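Local coordinates for protein guanine deaminase (Escherichia coli, PDB 6OHB) that catalyses the zinc-dependent hydrolytic deamination of guanine to xanthine and ammonia, at residues 8-19 and 31-42. Numbering follows the deposited sequence.
Sequences LKAVRGSFIDVT and ALRFIEDGLLLI
Residues 8-12 pair antiparallel with 38-42 and, past corners at Gly-13 and at Glu-36 and Asp-37, residues 14-18 pair antiparallel with 32-35, the axes of each pair 4.7 Å apart and the register slipping by one residue at a beta bulge between Gly-13 and Phe-15. At the bend, Ser-14 OG donates to Glu-36 O (2.6 Å), in the carbonyl plane and on a lone pair. The Phe-15 ring reaches over to strand 38-42, its CZ 3.7 Å from Leu-40 CB and its edge toward Gly-38 O; a side chain at Gly-38 would collide with it. This bent pair belongs to the small beta domain beside the TIM barrel of amidohydrolases, away from the zinc site; residues 14-18 also run parallel to strand 73-84. Asp-17 and Arg-33 form a side-on, nearly coplanar salt bridge: NE reaches OD1 at 3.0 Å and NH2 reaches OD2 at 2.7 Å, both on syn lone pairs. A bend at chi3 (49°) turns NE and NH2 toward Asp-17, and Thr-19 CG2 lies over one face of the guanidinium. A leucine in place of Arg-33 would probably leave the buried Asp-17 carboxylate without its countercharge. The extended Arg-12 makes a looser salt bridge, NE to Asp-37 OD1 at 3.3 Å, with weak NH2 bonds.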
ATOM      1  N   LEU A   8      27.848 -28.978   7.691  1.00 54.59           N
ATOM      2  CA  LEU A   8      27.100 -28.469   6.551  1.00 48.57           C
ATOM      3  C   LEU A   8      25.608 -28.342   6.871  1.00 50.41           C
ATOM      4  O   LEU A   8      25.077 -29.017   7.758  1.00 46.28           O
ATOM      5  CB  LEU A   8      27.292 -29.397   5.349  1.00 41.23           C
ATOM      6  CG  LEU A   8      27.566 -28.825   3.960  1.00 54.93           C
ATOM      7  CD1 LEU A   8      28.415 -27.575   4.037  1.00 52.73           C
ATOM      8  CD2 LEU A   8      28.264 -29.874   3.108  1.00 54.43           C
ATOM      9  N   LYS A   9      24.939 -27.453   6.133  1.00 38.23           N
ATOM     10  CA  LYS A   9      23.482 -27.401   6.067  1.00 40.26           C
ATOM     11  C   LYS A   9      23.070 -27.411   4.604  1.00 33.46           C
ATOM     12  O   LYS A   9      23.745 -26.808   3.765  1.00 36.42           O
ATOM     13  CB  LYS A   9      22.895 -26.153   6.750  1.00 39.06           C
ATOM     14  CG  LYS A   9      23.140 -26.066   8.242  1.00 46.26           C
ATOM     15  CD  LYS A   9      22.393 -24.883   8.850  1.00 51.01           C
ATOM     16  CE  LYS A   9      22.979 -24.497  10.200  1.00 53.06           C
ATOM     17  NZ  LYS A   9      22.154 -23.478  10.900  1.00 56.47           N
ATOM     18  N   ALA A  10      21.956 -28.081   4.307  1.00 30.81           N
ATOM     19  CA  ALA A  10      21.448 -28.222   2.947  1.00 34.21           C
ATOM     20  C   ALA A  10      20.042 -27.647   2.853  1.00 33.86           C
ATOM     21  O   ALA A  10      19.161 -28.025   3.632  1.00 35.76           O
ATOM     22  CB  ALA A  10      21.441 -29.690   2.513  1.00 41.36           C
ATOM     23  N   VAL A  11      19.829 -26.757   1.886  1.00 31.32           N
ATOM     24  CA  VAL A  11      18.544 -26.103   1.671  1.00 30.20           C
ATOM     25  C   VAL A  11      18.142 -26.323   0.219  1.00 34.82           C
ATOM     26  O   VAL A  11      18.874 -25.937  -0.698  1.00 36.04           O
ATOM     27  CB  VAL A  11      18.601 -24.598   1.989  1.00 36.57           C
ATOM     28  CG1 VAL A  11      17.300 -23.927   1.591  1.00 29.66           C
ATOM     29  CG2 VAL A  11      18.902 -24.365   3.469  1.00 31.93           C
ATOM     30  N   ARG A  12      16.975 -26.917   0.005  1.00 34.09           N
ATOM     31  CA  ARG A  12      16.498 -27.227  -1.333  1.00 39.21           C
ATOM     32  C   ARG A  12      15.294 -26.360  -1.693  1.00 37.03           C
ATOM     33  O   ARG A  12      14.455 -26.059  -0.837  1.00 37.74           O
ATOM     34  CB  ARG A  12      16.127 -28.708  -1.430  1.00 36.60           C
ATOM     35  CG  ARG A  12      15.773 -29.146  -2.825  1.00 45.86           C
ATOM     36  CD  ARG A  12      15.385 -30.606  -2.874  1.00 39.92           C
ATOM     37  NE  ARG A  12      15.062 -30.997  -4.238  1.00 41.06           N
ATOM     38  CZ  ARG A  12      14.769 -32.238  -4.602  1.00 46.44           C
ATOM     39  NH1 ARG A  12      14.764 -33.211  -3.697  1.00 43.32           N
ATOM     40  NH2 ARG A  12      14.487 -32.507  -5.871  1.00 42.84           N
ATOM     41  N   GLY A  13      15.201 -25.967  -2.958  1.00 34.79           N
ATOM     42  CA  GLY A  13      13.993 -25.288  -3.401  1.00 32.85           C
ATOM     43  C   GLY A  13      14.253 -24.486  -4.663  1.00 34.65           C
ATOM     44  O   GLY A  13      15.212 -24.733  -5.381  1.00 34.62           O
ATOM     45  N   SER A  14      13.372 -23.525  -4.905  1.00 32.87           N
ATOM     46  CA  SER A  14      13.495 -22.614  -6.031  1.00 33.53           C
ATOM     47  C   SER A  14      14.231 -21.363  -5.567  1.00 35.84           C
ATOM     48  O   SER A  14      13.957 -20.855  -4.484  1.00 40.35           O
ATOM     49  CB  SER A  14      12.115 -22.257  -6.575  1.00 38.68           C
ATOM     50  OG  SER A  14      11.706 -23.194  -7.550  1.00 35.54           O
ATOM     51  N   PHE A  15      15.175 -20.881  -6.371  1.00 38.98           N
ATOM     52  CA  PHE A  15      16.049 -19.781  -5.982  1.00 36.95           C
ATOM     53  C   PHE A  15      16.034 -18.717  -7.063  1.00 38.40           C
ATOM     54  O   PHE A  15      15.909 -19.022  -8.254  1.00 42.90           O
ATOM     55  CB  PHE A  15      17.511 -20.236  -5.784  1.00 30.04           C
ATOM     56  CG  PHE A  15      17.720 -21.162  -4.626  1.00 33.79           C
ATOM     57  CD1 PHE A  15      17.464 -22.522  -4.746  1.00 29.03           C
ATOM     58  CD2 PHE A  15      18.173 -20.673  -3.418  1.00 29.74           C
ATOM     59  CE1 PHE A  15      17.654 -23.367  -3.672  1.00 29.91           C
ATOM     60  CE2 PHE A  15      18.363 -21.511  -2.343  1.00 26.18           C
ATOM     61  CZ  PHE A  15      18.105 -22.856  -2.466  1.00 33.74           C
ATOM     62  N   ILE A  16      16.195 -17.464  -6.647  1.00 35.36           N
ATOM     63  CA  ILE A  16      16.404 -16.385  -7.609  1.00 38.13           C
ATOM     64  C   ILE A  16      17.362 -15.362  -7.014  1.00 34.76           C
ATOM     65  O   ILE A  16      17.230 -14.983  -5.846  1.00 34.79           O
ATOM     66  CB  ILE A  16      15.070 -15.737  -8.033  1.00 40.67           C
ATOM     67  CG1 ILE A  16      15.310 -14.485  -8.878  1.00 39.78           C
ATOM     68  CG2 ILE A  16      14.213 -15.427  -6.823  1.00 48.57           C
ATOM     69  CD1 ILE A  16      14.124 -14.116  -9.745  1.00 50.79           C
ATOM     70  N   ASP A  17      18.348 -14.937  -7.806  1.00 37.15           N
ATOM     71  CA  ASP A  17      19.271 -13.891  -7.378  1.00 34.31           C
ATOM     72  C   ASP A  17      19.836 -13.189  -8.609  1.00 40.26           C
ATOM     73  O   ASP A  17      19.626 -13.619  -9.744  1.00 38.49           O
ATOM     74  CB  ASP A  17      20.388 -14.447  -6.470  1.00 30.59           C
ATOM     75  CG  ASP A  17      21.313 -15.449  -7.181  1.00 44.48           C
ATOM     76  OD1 ASP A  17      20.922 -16.059  -8.205  1.00 40.15           O
ATOM     77  OD2 ASP A  17      22.450 -15.637  -6.695  1.00 41.51           O
ATOM     78  N   VAL A  18      20.518 -12.068  -8.377  1.00 37.72           N
ATOM     79  CA  VAL A  18      21.216 -11.337  -9.433  1.00 39.10           C
ATOM     80  C   VAL A  18      22.707 -11.580  -9.247  1.00 40.40           C
ATOM     81  O   VAL A  18      23.257 -11.290  -8.178  1.00 35.95           O
ATOM     82  CB  VAL A  18      20.893  -9.836  -9.394  1.00 46.93           C
ATOM     83  CG1 VAL A  18      21.609  -9.109 -10.526  1.00 35.77           C
ATOM     84  CG2 VAL A  18      19.382  -9.601  -9.449  1.00 44.00           C
ATOM     85  N   THR A  19      23.371 -12.098 -10.284  1.00 39.76           N
ATOM     86  CA  THR A  19      24.716 -12.639 -10.100  1.00 45.50           C
ATOM     87  C   THR A  19      25.820 -11.591 -10.148  1.00 41.41           C
ATOM     88  O   THR A  19      26.969 -11.925  -9.845  1.00 39.96           O
ATOM     89  CB  THR A  19      25.002 -13.731 -11.136  1.00 42.26           C
ATOM     90  OG1 THR A  19      24.897 -13.195 -12.464  1.00 42.03           O
ATOM     91  CG2 THR A  19      24.013 -14.877 -10.967  1.00 44.18           C
ATOM     92  N   ALA A  31      21.768 -10.702 -15.886  1.00 48.33           N
ATOM     93  CA  ALA A  31      22.437 -11.174 -14.684  1.00 40.82           C
ATOM     94  C   ALA A  31      21.494 -11.876 -13.716  1.00 46.99           C
ATOM     95  O   ALA A  31      21.907 -12.216 -12.602  1.00 48.37           O
ATOM     96  CB  ALA A  31      23.125 -10.007 -13.977  1.00 39.22           C
ATOM     97  N   LEU A  32      20.241 -12.090 -14.102  1.00 42.94           N
ATOM     98  CA  LEU A  32      19.258 -12.678 -13.204  1.00 46.24           C
ATOM     99  C   LEU A  32      19.269 -14.191 -13.369  1.00 48.78           C
ATOM    100  O   LEU A  32      18.993 -14.706 -14.458  1.00 51.79           O
ATOM    101  CB  LEU A  32      17.859 -12.123 -13.466  1.00 45.45           C
ATOM    102  CG  LEU A  32      16.885 -12.538 -12.363  1.00 45.08           C
ATOM    103  CD1 LEU A  32      16.678 -11.395 -11.400  1.00 46.65           C
ATOM    104  CD2 LEU A  32      15.566 -13.011 -12.940  1.00 54.33           C
ATOM    105  N   ARG A  33      19.589 -14.894 -12.292  1.00 42.04           N
ATOM    106  CA  ARG A  33      19.627 -16.344 -12.269  1.00 37.57           C
ATOM    107  C   ARG A  33      18.418 -16.854 -11.499  1.00 40.27           C
ATOM    108  O   ARG A  33      18.197 -16.464 -10.342  1.00 40.51           O
ATOM    109  CB  ARG A  33      20.920 -16.844 -11.630  1.00 37.30           C
ATOM    110  CG  ARG A  33      20.985 -18.350 -11.489  1.00 40.97           C
ATOM    111  CD  ARG A  33      22.313 -18.780 -10.902  1.00 45.49           C
ATOM    112  NE  ARG A  33      22.655 -18.005  -9.715  1.00 44.55           N
ATOM    113  CZ  ARG A  33      23.804 -18.118  -9.060  1.00 40.18           C
ATOM    114  NH1 ARG A  33      24.728 -18.976  -9.478  1.00 46.96           N
ATOM    115  NH2 ARG A  33      24.033 -17.374  -7.988  1.00 41.47           N
ATOM    116  N   PHE A  34      17.646 -17.722 -12.147  1.00 42.85           N
ATOM    117  CA  PHE A  34      16.527 -18.429 -11.540  1.00 40.98           C
ATOM    118  C   PHE A  34      16.788 -19.922 -11.662  1.00 38.70           C
ATOM    119  O   PHE A  34      16.882 -20.449 -12.775  1.00 39.37           O
ATOM    120  CB  PHE A  34      15.210 -18.048 -12.218  1.00 41.34           C
ATOM    121  CG  PHE A  34      14.030 -18.856 -11.755  1.00 45.66           C
ATOM    122  CD1 PHE A  34      13.554 -18.734 -10.460  1.00 42.02           C
ATOM    123  CD2 PHE A  34      13.400 -19.739 -12.617  1.00 48.17           C
ATOM    124  CE1 PHE A  34      12.468 -19.477 -10.032  1.00 44.45           C
ATOM    125  CE2 PHE A  34      12.314 -20.488 -12.196  1.00 50.29           C
ATOM    126  CZ  PHE A  34      11.847 -20.354 -10.901  1.00 45.03           C
ATOM    127  N   ILE A  35      16.907 -20.601 -10.524  1.00 45.41           N
ATOM    128  CA  ILE A  35      17.104 -22.048 -10.478  1.00 41.87           C
ATOM    129  C   ILE A  35      15.846 -22.670  -9.887  1.00 41.96           C
ATOM    130  O   ILE A  35      15.540 -22.459  -8.710  1.00 41.23           O
ATOM    131  CB  ILE A  35      18.337 -22.431  -9.648  1.00 43.40           C
ATOM    132  CG1 ILE A  35      19.585 -21.701 -10.155  1.00 48.06           C
ATOM    133  CG2 ILE A  35      18.531 -23.941  -9.665  1.00 44.03           C
ATOM    134  CD1 ILE A  35      20.162 -22.268 -11.439  1.00 49.30           C
ATOM    135  N   GLU A  36      15.128 -23.456 -10.688  1.00 39.53           N
ATOM    136  CA  GLU A  36      13.834 -23.950 -10.236  1.00 44.73           C
ATOM    137  C   GLU A  36      13.972 -25.125  -9.272  1.00 45.61           C
ATOM    138  O   GLU A  36      13.209 -25.226  -8.305  1.00 35.94           O
ATOM    139  CB  GLU A  36      12.972 -24.327 -11.440  1.00 50.05           C
ATOM    140  CG  GLU A  36      11.548 -24.690 -11.077  1.00 54.42           C
ATOM    141  CD  GLU A  36      11.304 -26.178 -11.165  1.00 69.43           C
ATOM    142  OE1 GLU A  36      10.469 -26.691 -10.392  1.00 74.57           O
ATOM    143  OE2 GLU A  36      11.952 -26.833 -12.011  1.00 74.86           O
ATOM    144  N   ASP A  37      14.935 -26.015  -9.502  1.00 44.75           N
ATOM    145  CA  ASP A  37      15.200 -27.141  -8.606  1.00 35.85           C
ATOM    146  C   ASP A  37      16.652 -27.024  -8.154  1.00 43.66           C
ATOM    147  O   ASP A  37      17.560 -27.638  -8.723  1.00 42.88           O
ATOM    148  CB  ASP A  37      14.912 -28.472  -9.296  1.00 46.49           C
ATOM    149  CG  ASP A  37      14.973 -29.655  -8.340  1.00 50.94           C
ATOM    150  OD1 ASP A  37      14.876 -29.439  -7.117  1.00 41.52           O
ATOM    151  OD2 ASP A  37      15.127 -30.802  -8.819  1.00 61.95           O
ATOM    152  N   GLY A  38      16.868 -26.217  -7.121  1.00 36.01           N
ATOM    153  CA  GLY A  38      18.197 -25.860  -6.678  1.00 33.76           C
ATOM    154  C   GLY A  38      18.569 -26.288  -5.273  1.00 36.50           C
ATOM    155  O   GLY A  38      17.712 -26.640  -4.450  1.00 44.24           O
ATOM    156  N   LEU A  39      19.870 -26.222  -4.997  1.00 37.92           N
ATOM    157  CA  LEU A  39      20.468 -26.643  -3.742  1.00 37.40           C
ATOM    158  C   LEU A  39      21.448 -25.580  -3.276  1.00 36.52           C
ATOM    159  O   LEU A  39      22.286 -25.108  -4.057  1.00 37.55           O
ATOM    160  CB  LEU A  39      21.194 -27.980  -3.894  1.00 38.74           C
ATOM    161  CG  LEU A  39      22.113 -28.347  -2.729  1.00 39.68           C
ATOM    162  CD1 LEU A  39      21.285 -28.567  -1.473  1.00 35.59           C
ATOM    163  CD2 LEU A  39      22.942 -29.581  -3.065  1.00 38.30           C
ATOM    164  N   LEU A  40      21.334 -25.224  -1.997  1.00 39.79           N
ATOM    165  CA  LEU A  40      22.195 -24.264  -1.323  1.00 34.76           C
ATOM    166  C   LEU A  40      22.836 -24.974  -0.143  1.00 35.92           C
ATOM    167  O   LEU A  40      22.135 -25.416   0.773  1.00 33.88           O
ATOM    168  CB  LEU A  40      21.396 -23.047  -0.850  1.00 29.77           C
ATOM    169  CG  LEU A  40      22.144 -22.111   0.103  1.00 34.97           C
ATOM    170  CD1 LEU A  40      23.249 -21.372  -0.637  1.00 34.56           C
ATOM    171  CD2 LEU A  40      21.187 -21.132   0.775  1.00 32.60           C
ATOM    172  N   LEU A  41      24.157 -25.103  -0.179  1.00 37.13           N
ATOM    173  CA  LEU A  41      24.932 -25.696   0.897  1.00 36.88           C
ATOM    174  C   LEU A  41      25.642 -24.590   1.661  1.00 34.73           C
ATOM    175  O   LEU A  41      26.328 -23.753   1.055  1.00 34.08           O
ATOM    176  CB  LEU A  41      25.954 -26.697   0.355  1.00 36.91           C
ATOM    177  CG  LEU A  41      25.385 -28.010  -0.173  1.00 45.03           C
ATOM    178  CD1 LEU A  41      26.492 -28.838  -0.799  1.00 44.54           C
ATOM    179  CD2 LEU A  41      24.696 -28.773   0.949  1.00 39.63           C
ATOM    180  N   ILE A  42      25.516 -24.643   2.985  1.00 35.50           N
ATOM    181  CA  ILE A  42      25.947 -23.606   3.909  1.00 38.64           C
ATOM    182  C   ILE A  42      26.975 -24.201   4.856  1.00 37.22           C
ATOM    183  O   ILE A  42      26.762 -25.287   5.410  1.00 36.27           O
ATOM    184  CB  ILE A  42      24.747 -23.056   4.714  1.00 34.77           C
ATOM    185  CG1 ILE A  42      23.687 -22.480   3.781  1.00 32.56           C
ATOM    186  CG2 ILE A  42      25.199 -22.047   5.763  1.00 31.78           C
ATOM    187  CD1 ILE A  42      22.390 -22.165   4.501  1.00 33.49           C
TER